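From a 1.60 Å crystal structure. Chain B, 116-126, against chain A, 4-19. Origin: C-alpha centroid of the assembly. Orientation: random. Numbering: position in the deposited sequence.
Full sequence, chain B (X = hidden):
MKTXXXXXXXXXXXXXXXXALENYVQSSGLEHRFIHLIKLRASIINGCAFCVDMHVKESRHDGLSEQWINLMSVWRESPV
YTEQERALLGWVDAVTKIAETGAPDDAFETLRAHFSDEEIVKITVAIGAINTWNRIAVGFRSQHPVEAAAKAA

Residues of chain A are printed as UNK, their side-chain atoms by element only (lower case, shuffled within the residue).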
ATOM      1  N   SER B 116       7.112 -29.341 -13.605  1.00 21.29           N
ATOM      2  CA  SER B 116       7.680 -29.224 -14.950  1.00 22.13           C
ATOM      3  C   SER B 116       7.231 -27.923 -15.592  1.00 22.45           C
ATOM      4  O   SER B 116       6.231 -27.333 -15.170  1.00 21.74           O
ATOM      5  CB  SER B 116       7.213 -30.383 -15.830  1.00 22.12           C
ATOM      6  OG  SER B 116       5.822 -30.283 -16.093  1.00 23.19           O
ATOM      7  N   ASP B 117       7.940 -27.504 -16.637  1.00 22.84           N
ATOM      8  CA  ASP B 117       7.578 -26.288 -17.364  1.00 23.50           C
ATOM      9  C   ASP B 117       6.155 -26.390 -17.930  1.00 23.48           C
ATOM     10  O   ASP B 117       5.390 -25.425 -17.861  1.00 23.18           O
ATOM     11  CB  ASP B 117       8.589 -25.977 -18.468  1.00 24.25           C
ATOM     12  CG  ASP B 117       9.944 -25.530 -17.919  1.00 26.12           C
ATOM     13  OD1 ASP B 117      10.089 -25.350 -16.684  1.00 27.11           O
ATOM     14  OD2 ASP B 117      10.873 -25.349 -18.737  1.00 30.17           O
ATOM     15  N   GLU B 118       5.802 -27.561 -18.470  1.00 23.41           N
ATOM     16  CA  GLU B 118       4.440 -27.815 -18.946  1.00 23.68           C
ATOM     17  C   GLU B 118       3.410 -27.607 -17.829  1.00 22.42           C
ATOM     18  O   GLU B 118       2.381 -26.959 -18.043  1.00 21.77           O
ATOM     19  CB  GLU B 118       4.303 -29.229 -19.520  1.00 23.44           C
ATOM     20  CG  GLU B 118       2.940 -29.476 -20.177  1.00 25.89           C
ATOM     21  CD  GLU B 118       2.623 -30.943 -20.448  1.00 26.63           C
ATOM     22  OE1 GLU B 118       3.443 -31.838 -20.127  1.00 30.53           O
ATOM     23  OE2 GLU B 118       1.526 -31.195 -20.981  1.00 31.45           O
ATOM     24  N   GLU B 119       3.688 -28.160 -16.647  1.00 21.64           N
ATOM     25  CA  GLU B 119       2.796 -27.981 -15.489  1.00 21.14           C
ATOM     26  C   GLU B 119       2.712 -26.519 -15.076  1.00 19.97           C
ATOM     27  O   GLU B 119       1.633 -26.035 -14.730  1.00 19.97           O
ATOM     28  CB  GLU B 119       3.231 -28.843 -14.304  1.00 21.48           C
ATOM     29  CG  GLU B 119       2.989 -30.333 -14.546  1.00 22.29           C
ATOM     30  CD  GLU B 119       3.573 -31.236 -13.466  1.00 23.17           C
ATOM     31  OE1 GLU B 119       4.591 -30.871 -12.819  1.00 24.77           O
ATOM     32  OE2 GLU B 119       3.003 -32.339 -13.280  1.00 26.64           O
ATOM     33  N   ILE B 120       3.849 -25.826 -15.115  1.00 18.64           N
ATOM     34  CA  ILE B 120       3.891 -24.400 -14.762  1.00 17.75           C
ATOM     35  C   ILE B 120       3.010 -23.570 -15.704  1.00 17.33           C
ATOM     36  O   ILE B 120       2.328 -22.637 -15.264  1.00 16.70           O
ATOM     37  CB  ILE B 120       5.347 -23.870 -14.725  1.00 17.69           C
ATOM     38  CG1 ILE B 120       6.084 -24.506 -13.540  1.00 18.27           C
ATOM     39  CG2 ILE B 120       5.374 -22.337 -14.644  1.00 17.74           C
ATOM     40  CD1 ILE B 120       7.593 -24.292 -13.518  1.00 18.73           C
ATOM     41  N   VAL B 121       3.011 -23.906 -16.993  1.00 16.97           N
ATOM     42  CA  VAL B 121       2.127 -23.197 -17.930  1.00 16.85           C
ATOM     43  C   VAL B 121       0.661 -23.435 -17.587  1.00 16.63           C
ATOM     44  O   VAL B 121      -0.131 -22.497 -17.552  1.00 16.59           O
ATOM     45  CB  VAL B 121       2.430 -23.547 -19.423  1.00 17.39           C
ATOM     46  CG1 VAL B 121       1.442 -22.858 -20.356  1.00 17.33           C
ATOM     47  CG2 VAL B 121       3.837 -23.129 -19.776  1.00 16.83           C
ATOM     48  N   LYS B 122       0.306 -24.688 -17.300  1.00 16.11           N
ATOM     49  CA  LYS B 122      -1.071 -25.021 -16.949  1.00 16.08           C
ATOM     50  C   LYS B 122      -1.485 -24.306 -15.655  1.00 15.46           C
ATOM     51  O   LYS B 122      -2.595 -23.751 -15.550  1.00 16.26           O
ATOM     52  CB  LYS B 122      -1.220 -26.533 -16.779  1.00 16.10           C
ATOM     53  CG  LYS B 122      -0.999 -27.309 -18.063  1.00 18.66           C
ATOM     54  CD  LYS B 122      -0.985 -28.818 -17.801  1.00 21.03           C
ATOM     55  CE  LYS B 122      -0.887 -29.592 -19.117  1.00 22.68           C
ATOM     56  NZ  LYS B 122      -0.968 -31.062 -18.887  1.00 25.45           N
ATOM     57  N   ILE B 123      -0.575 -24.314 -14.683  1.00 15.00           N
ATOM     58  CA  ILE B 123      -0.778 -23.627 -13.404  1.00 13.97           C
ATOM     59  C   ILE B 123      -1.041 -22.140 -13.631  1.00 14.31           C
ATOM     60  O   ILE B 123      -1.989 -21.566 -13.071  1.00 13.50           O
ATOM     61  CB  ILE B 123       0.452 -23.805 -12.484  1.00 14.18           C
ATOM     62  CG1 ILE B 123       0.493 -25.217 -11.888  1.00 15.03           C
ATOM     63  CG2 ILE B 123       0.446 -22.753 -11.363  1.00 13.50           C
ATOM     64  CD1 ILE B 123       1.871 -25.618 -11.386  1.00 15.66           C
ATOM     65  N   THR B 124      -0.230 -21.523 -14.481  1.00 13.58           N
ATOM     66  CA  THR B 124      -0.310 -20.070 -14.663  1.00 13.90           C
ATOM     67  C   THR B 124      -1.576 -19.677 -15.429  1.00 14.09           C
ATOM     68  O   THR B 124      -2.225 -18.675 -15.104  1.00 13.66           O
ATOM     69  CB  THR B 124       0.990 -19.529 -15.298  1.00 14.06           C
ATOM     70  OG1 THR B 124       2.113 -19.936 -14.486  1.00 14.26           O
ATOM     71  CG2 THR B 124       0.959 -17.999 -15.398  1.00 13.92           C
ATOM     72  N   VAL B 125      -1.956 -20.484 -16.420  1.00 14.05           N
ATOM     73  CA  VAL B 125      -3.248 -20.291 -17.092  1.00 13.75           C
ATOM     74  C   VAL B 125      -4.403 -20.450 -16.092  1.00 13.15           C
ATOM     75  O   VAL B 125      -5.357 -19.654 -16.099  1.00 12.72           O
ATOM     76  CB  VAL B 125      -3.407 -21.262 -18.291  1.00 14.07           C
ATOM     77  CG1 VAL B 125      -4.837 -21.261 -18.820  1.00 14.54           C
ATOM     78  CG2 VAL B 125      -2.447 -20.861 -19.379  1.00 13.75           C
ATOM     79  N   ALA B 126      -4.316 -21.470 -15.230  1.00 12.91           N
ATOM     80  CA  ALA B 126      -5.325 -21.670 -14.172  1.00 12.65           C
ATOM     81  C   ALA B 126      -5.433 -20.454 -13.236  1.00 12.96           C
ATOM     82  O   ALA B 126      -6.531 -20.034 -12.877  1.00 12.93           O
ATOM     83  CB  ALA B 126      -5.032 -22.948 -13.374  1.00 12.70           C
TER
ATOM     84  N   UNK A   4      11.701 -16.966 -19.521  1.00 26.86           N
ATOM     85  CA  UNK A   4      11.731 -18.092 -18.588  1.00 25.89           C
ATOM     86  C   UNK A   4      11.246 -19.380 -19.247  1.00 26.12           C
ATOM     87  O   UNK A   4      11.912 -20.419 -19.165  1.00 26.35           O
ATOM     88  n   UNK A   4       9.133 -14.837 -13.392  1.00 16.60           N
ATOM     89  c   UNK A   4      10.894 -17.785 -17.339  1.00 25.40           C
ATOM     90  c   UNK A   4      10.525 -16.377 -15.305  1.00 21.24           C
ATOM     91  n   UNK A   4      11.141 -15.566 -14.259  1.00 19.40           N
ATOM     92  c   UNK A   4      10.463 -14.854 -13.362  1.00 19.42           C
ATOM     93  c   UNK A   4      11.507 -16.754 -16.404  1.00 23.50           C
ATOM     94  n   UNK A   4      11.111 -14.147 -12.435  1.00 18.36           N
ATOM     95  N   UNK A   5      10.080 -19.311 -19.887  1.00 26.24           N
ATOM     96  CA  UNK A   5       9.477 -20.458 -20.561  1.00 26.65           C
ATOM     97  C   UNK A   5       8.867 -20.010 -21.888  1.00 27.07           C
ATOM     98  O   UNK A   5       8.225 -18.955 -21.955  1.00 27.14           O
ATOM     99  c   UNK A   5       7.853 -22.051 -17.366  1.00 26.59           C
ATOM    100  c   UNK A   5       7.700 -22.289 -20.458  1.00 27.05           C
ATOM    101  c   UNK A   5       8.926 -21.659 -18.373  1.00 27.09           C
ATOM    102  c   UNK A   5       8.365 -21.134 -19.699  1.00 26.21           C
ATOM    103  N   UNK A   6       9.097 -20.801 -22.939  1.00 27.75           N
ATOM    104  CA  UNK A   6       8.346 -20.680 -24.180  1.00 28.54           C
ATOM    105  C   UNK A   6       7.026 -21.402 -23.956  1.00 28.35           C
ATOM    106  O   UNK A   6       6.923 -22.622 -24.147  1.00 28.35           O
ATOM    107  c   UNK A   6       8.439 -21.055 -26.693  1.00 30.77           C
ATOM    108  c   UNK A   6       9.115 -21.296 -25.352  1.00 29.02           C
ATOM    109  n   UNK A   6       9.247 -20.921 -27.741  1.00 32.68           N
ATOM    110  o   UNK A   6       7.212 -21.001 -26.792  1.00 32.47           O
ATOM    111  N   UNK A   7       6.026 -20.648 -23.520  1.00 28.13           N
ATOM    112  CA  UNK A   7       4.800 -21.259 -23.027  1.00 28.26           C
ATOM    113  C   UNK A   7       3.953 -21.886 -24.134  1.00 27.98           C
ATOM    114  O   UNK A   7       3.267 -22.884 -23.903  1.00 27.99           O
ATOM    115  c   UNK A   7       3.660 -18.973 -22.846  1.00 29.10           C
ATOM    116  c   UNK A   7       3.008 -16.565 -24.097  1.00 30.78           C
ATOM    117  c   UNK A   7       4.491 -17.857 -22.717  1.00 29.48           C
ATOM    118  c   UNK A   7       2.169 -17.659 -24.229  1.00 31.38           C
ATOM    119  c   UNK A   7       3.998 -20.274 -22.166  1.00 28.79           C
ATOM    120  c   UNK A   7       2.495 -18.849 -23.603  1.00 30.71           C
ATOM    121  c   UNK A   7       4.172 -16.654 -23.339  1.00 30.57           C
ATOM    122  o   UNK A   7       2.669 -15.385 -24.723  1.00 31.57           O
ATOM    123  N   UNK A   8       4.030 -21.317 -25.338  1.00 27.86           N
ATOM    124  CA  UNK A   8       3.326 -21.865 -26.498  1.00 27.88           C
ATOM    125  C   UNK A   8       3.858 -23.259 -26.848  1.00 28.14           C
ATOM    126  O   UNK A   8       3.101 -24.123 -27.288  1.00 27.89           O
ATOM    127  c   UNK A   8       3.449 -20.924 -27.694  1.00 27.91           C
ATOM    128  N   UNK A   9       5.159 -23.460 -26.630  1.00 28.30           N
ATOM    129  CA  UNK A   9       5.822 -24.741 -26.898  1.00 28.76           C
ATOM    130  C   UNK A   9       5.652 -25.721 -25.744  1.00 28.44           C
ATOM    131  O   UNK A   9       5.389 -26.904 -25.972  1.00 28.21           O
ATOM    132  c   UNK A   9       7.772 -24.925 -29.641  1.00 34.93           C
ATOM    133  c   UNK A   9       7.394 -24.338 -30.998  1.00 36.46           C
ATOM    134  c   UNK A   9       7.319 -24.537 -27.183  1.00 29.25           C
ATOM    135  n   UNK A   9       8.221 -23.154 -31.377  1.00 38.65           N
ATOM    136  c   UNK A   9       7.632 -23.891 -28.525  1.00 31.63           C
ATOM    137  N   UNK A  10       5.797 -25.219 -24.514  1.00 27.94           N
ATOM    138  CA  UNK A  10       5.684 -26.037 -23.304  1.00 27.26           C
ATOM    139  C   UNK A  10       4.291 -26.640 -23.106  1.00 26.78           C
ATOM    140  O   UNK A  10       4.168 -27.798 -22.699  1.00 27.40           O
ATOM    141  c   UNK A  10       6.117 -25.242 -22.073  1.00 27.53           C
ATOM    142  N   UNK A  11       3.244 -25.865 -23.391  1.00 25.95           N
ATOM    143  CA  UNK A  11       1.878 -26.399 -23.372  1.00 25.01           C
ATOM    144  C   UNK A  11       1.002 -25.784 -24.452  1.00 24.69           C
ATOM    145  O   UNK A  11       0.277 -24.815 -24.201  1.00 23.61           O
ATOM    146  o   UNK A  11      -0.093 -26.817 -22.028  1.00 25.24           O
ATOM    147  c   UNK A  11       1.215 -26.260 -21.994  1.00 25.62           C
ATOM    148  N   UNK A  12       1.054 -26.353 -25.671  1.00 24.09           N
ATOM    149  CA  UNK A  12       0.225 -25.873 -26.772  1.00 24.10           C
ATOM    150  C   UNK A  12      -1.269 -25.827 -26.443  1.00 23.87           C
ATOM    151  O   UNK A  12      -1.947 -24.892 -26.859  1.00 23.53           O
ATOM    152  c   UNK A  12       1.894 -27.368 -27.591  1.00 23.83           C
ATOM    153  c   UNK A  12       0.512 -26.888 -27.891  1.00 24.16           C
ATOM    154  c   UNK A  12       1.914 -27.477 -26.089  1.00 24.45           C
ATOM    155  N   UNK A  13      -1.765 -26.804 -25.679  1.00 23.73           N
ATOM    156  CA  UNK A  13      -3.174 -26.866 -25.299  1.00 24.15           C
ATOM    157  C   UNK A  13      -3.613 -25.658 -24.470  1.00 22.92           C
ATOM    158  O   UNK A  13      -4.663 -25.062 -24.730  1.00 22.76           O
ATOM    159  c   UNK A  13      -3.453 -28.139 -24.494  1.00 24.98           C
ATOM    160  o   UNK A  13      -4.915 -29.242 -26.758  1.00 37.49           O
ATOM    161  c   UNK A  13      -4.313 -29.989 -25.950  1.00 34.34           C
ATOM    162  o   UNK A  13      -4.635 -31.181 -25.719  1.00 37.22           O
ATOM    163  c   UNK A  13      -3.129 -29.430 -25.216  1.00 29.46           C
ATOM    164  N   UNK A  14      -2.802 -25.318 -23.472  1.00 22.11           N
ATOM    165  CA  UNK A  14      -3.088 -24.192 -22.581  1.00 21.34           C
ATOM    166  C   UNK A  14      -3.069 -22.898 -23.371  1.00 20.88           C
ATOM    167  O   UNK A  14      -3.966 -22.060 -23.229  1.00 20.62           O
ATOM    168  c   UNK A  14      -2.069 -24.135 -21.432  1.00 21.31           C
ATOM    169  N   UNK A  15      -2.058 -22.759 -24.223  1.00 20.23           N
ATOM    170  CA  UNK A  15      -1.937 -21.601 -25.093  1.00 20.48           C
ATOM    171  C   UNK A  15      -3.178 -21.419 -25.981  1.00 19.89           C
ATOM    172  O   UNK A  15      -3.724 -20.310 -26.076  1.00 19.81           O
ATOM    173  c   UNK A  15       0.030 -18.264 -27.405  1.00 24.94           C
ATOM    174  c   UNK A  15      -0.122 -19.306 -26.487  1.00 24.44           C
ATOM    175  c   UNK A  15      -0.485 -20.580 -26.912  1.00 22.37           C
ATOM    176  c   UNK A  15      -0.175 -18.505 -28.760  1.00 23.35           C
ATOM    177  c   UNK A  15      -0.537 -19.771 -29.191  1.00 25.21           C
ATOM    178  c   UNK A  15      -0.654 -21.699 -25.922  1.00 21.17           C
ATOM    179  c   UNK A  15      -0.690 -20.802 -28.265  1.00 24.73           C
ATOM    180  N   UNK A  16      -3.624 -22.510 -26.611  1.00 19.52           N
ATOM    181  CA  UNK A  16      -4.812 -22.496 -27.465  1.00 18.94           C
ATOM    182  C   UNK A  16      -6.055 -22.065 -26.696  1.00 18.56           C
ATOM    183  O   UNK A  16      -6.895 -21.337 -27.224  1.00 17.89           O
ATOM    184  c   UNK A  16      -4.400 -25.574 -29.796  1.00 26.84           C
ATOM    185  c   UNK A  16      -3.276 -26.103 -30.688  1.00 29.96           C
ATOM    186  n   UNK A  16      -3.699 -27.340 -31.398  1.00 31.10           N
ATOM    187  c   UNK A  16      -4.073 -24.204 -29.222  1.00 22.35           C
ATOM    188  c   UNK A  16      -5.040 -23.870 -28.104  1.00 19.79           C
ATOM    189  N   UNK A  17      -6.157 -22.491 -25.436  1.00 17.29           N
ATOM    190  CA  UNK A  17      -7.317 -22.150 -24.612  1.00 16.80           C
ATOM    191  C   UNK A  17      -7.366 -20.651 -24.352  1.00 16.72           C
ATOM    192  O   UNK A  17      -8.417 -20.049 -24.450  1.00 16.13           O
ATOM    193  c   UNK A  17      -7.311 -22.915 -23.308  1.00 17.14           C
ATOM    194  N   UNK A  18      -6.217 -20.047 -24.039  1.00 16.37           N
ATOM    195  CA  UNK A  18      -6.183 -18.597 -23.848  1.00 16.57           C
ATOM    196  C   UNK A  18      -6.448 -17.883 -25.167  1.00 16.22           C
ATOM    197  O   UNK A  18      -7.165 -16.884 -25.188  1.00 16.04           O
ATOM    198  c   UNK A  18      -4.654 -18.789 -21.847  1.00 17.70           C
ATOM    199  c   UNK A  18      -4.870 -18.109 -23.184  1.00 16.77           C
ATOM    200  c   UNK A  18      -4.909 -16.605 -22.976  1.00 18.59           C
ATOM    201  N   UNK A  19      -5.912 -18.421 -26.265  1.00 16.33           N
ATOM    202  CA  UNK A  19      -6.168 -17.854 -27.598  1.00 16.85           C
ATOM    203  C   UNK A  19      -7.646 -17.896 -28.000  1.00 16.28           C
ATOM    204  O   UNK A  19      -8.124 -16.987 -28.699  1.00 16.85           O
ATOM    205  c   UNK A  19      -5.295 -18.520 -28.671  1.00 17.62           C
ATOM    206  s   UNK A  19      -3.483 -16.275 -28.865  1.00 23.09           S
ATOM    207  c   UNK A  19      -3.840 -18.073 -28.660  1.00 18.65           C
ATOM    208  c   UNK A  19      -4.659 -15.711 -30.080  1.00 26.12           C
TER
HETATM  209  O   HOH W   1      -0.170 -29.464 -22.411  1.00 45.56           O

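Position 4 has seven side-chain atoms: three carbons, a nitrogen, then a carbon carrying two more nitrogens. This guanidinium makes it Arg A4, whose side chain makes no contact with the chain B stretch. Position 5 has four carbons, forked at the first, with one arm two carbons long: Ile A5. Its CD1 lies 3.7 Å from Ile B120 CG2, its CG2 lies 4.0 Å from Val B121 CG2, and its CG1 lies 4.0 Å from Asp B117 CG.

At position 6 the second of two carbons carries one oxygen and one nitrogen, an amide: Asn A6. It points away from chain B and caps the next helix, position 9 N donating to Asn A6 OD1 at 3.2 Å. Position 7 is one carbon, then a six-carbon ring bearing an oxygen: Tyr A7. Its CB is 3.7 Å from Val B121 CG2, while the ring leads away. Position 8, a single carbon pointing away, is Ala A8. Position 9, four carbons in a row ending in nitrogen and out of reach of the chain B stretch, is Lys A9, whose backbone N is the donor to Asn A6.

Position 10 has one carbon, 3.9 Å from Val B121 CG2: Ala A10. Its carbonyl O is 3.3 Å from Glu B118 CG, a packing contact. Position 11 has a carbon and an oxygen, the carbon 3.8 Å from Val B121 CG1: Ser A11. Water 1 lies 2.7 Å from Ser A11 OG and donates to Glu B118 OE2 at 2.8 Å.

Position 12 closes three carbons onto its backbone N: Pro A12, directed away. Position 13, three carbons with two oxygens on the third, is Glu A13, beyond contact range. Position 14 has one carbon, 3.9 Å from both Val B121 CG1 and Val B125 CG2: Ala A14. Its N donates a weak capping bond to Ser A11 OG, 3.4 Å.

Position 15, a carbon and an oxygen-free six-carbon ring, is Phe A15, its end leading away. Position 16, four carbons and a terminal nitrogen, out of reach of the chain B stretch, is Lys A16. Position 17, one carbon pointing toward the chain B stretch but not in contact with it, is Ala A17. Position 18, one carbon carrying two more, is Val A18; its CG2 is 3.9 Å from Val B125 CG2. Position 19, two carbons, sulfur and a carbon, is Met A19, out of reach.

The contact buries 512 Å² and contains no direct hydrogen bond. The axes of helices 117-126 and 12-19 approach to 9.3 Å, with their N-to-C directions 21° apart. Val B121 and Val B125, one turn apart, both meet the small Ala A14, and Val B121 also touches Ile A5, Tyr A7, Ala A10 and Ser A11. Apolar packing dominates, with the water bridge linking Ser A11 to Glu B118.

Chain A 4-19: RINYAKASPEAFKAVM
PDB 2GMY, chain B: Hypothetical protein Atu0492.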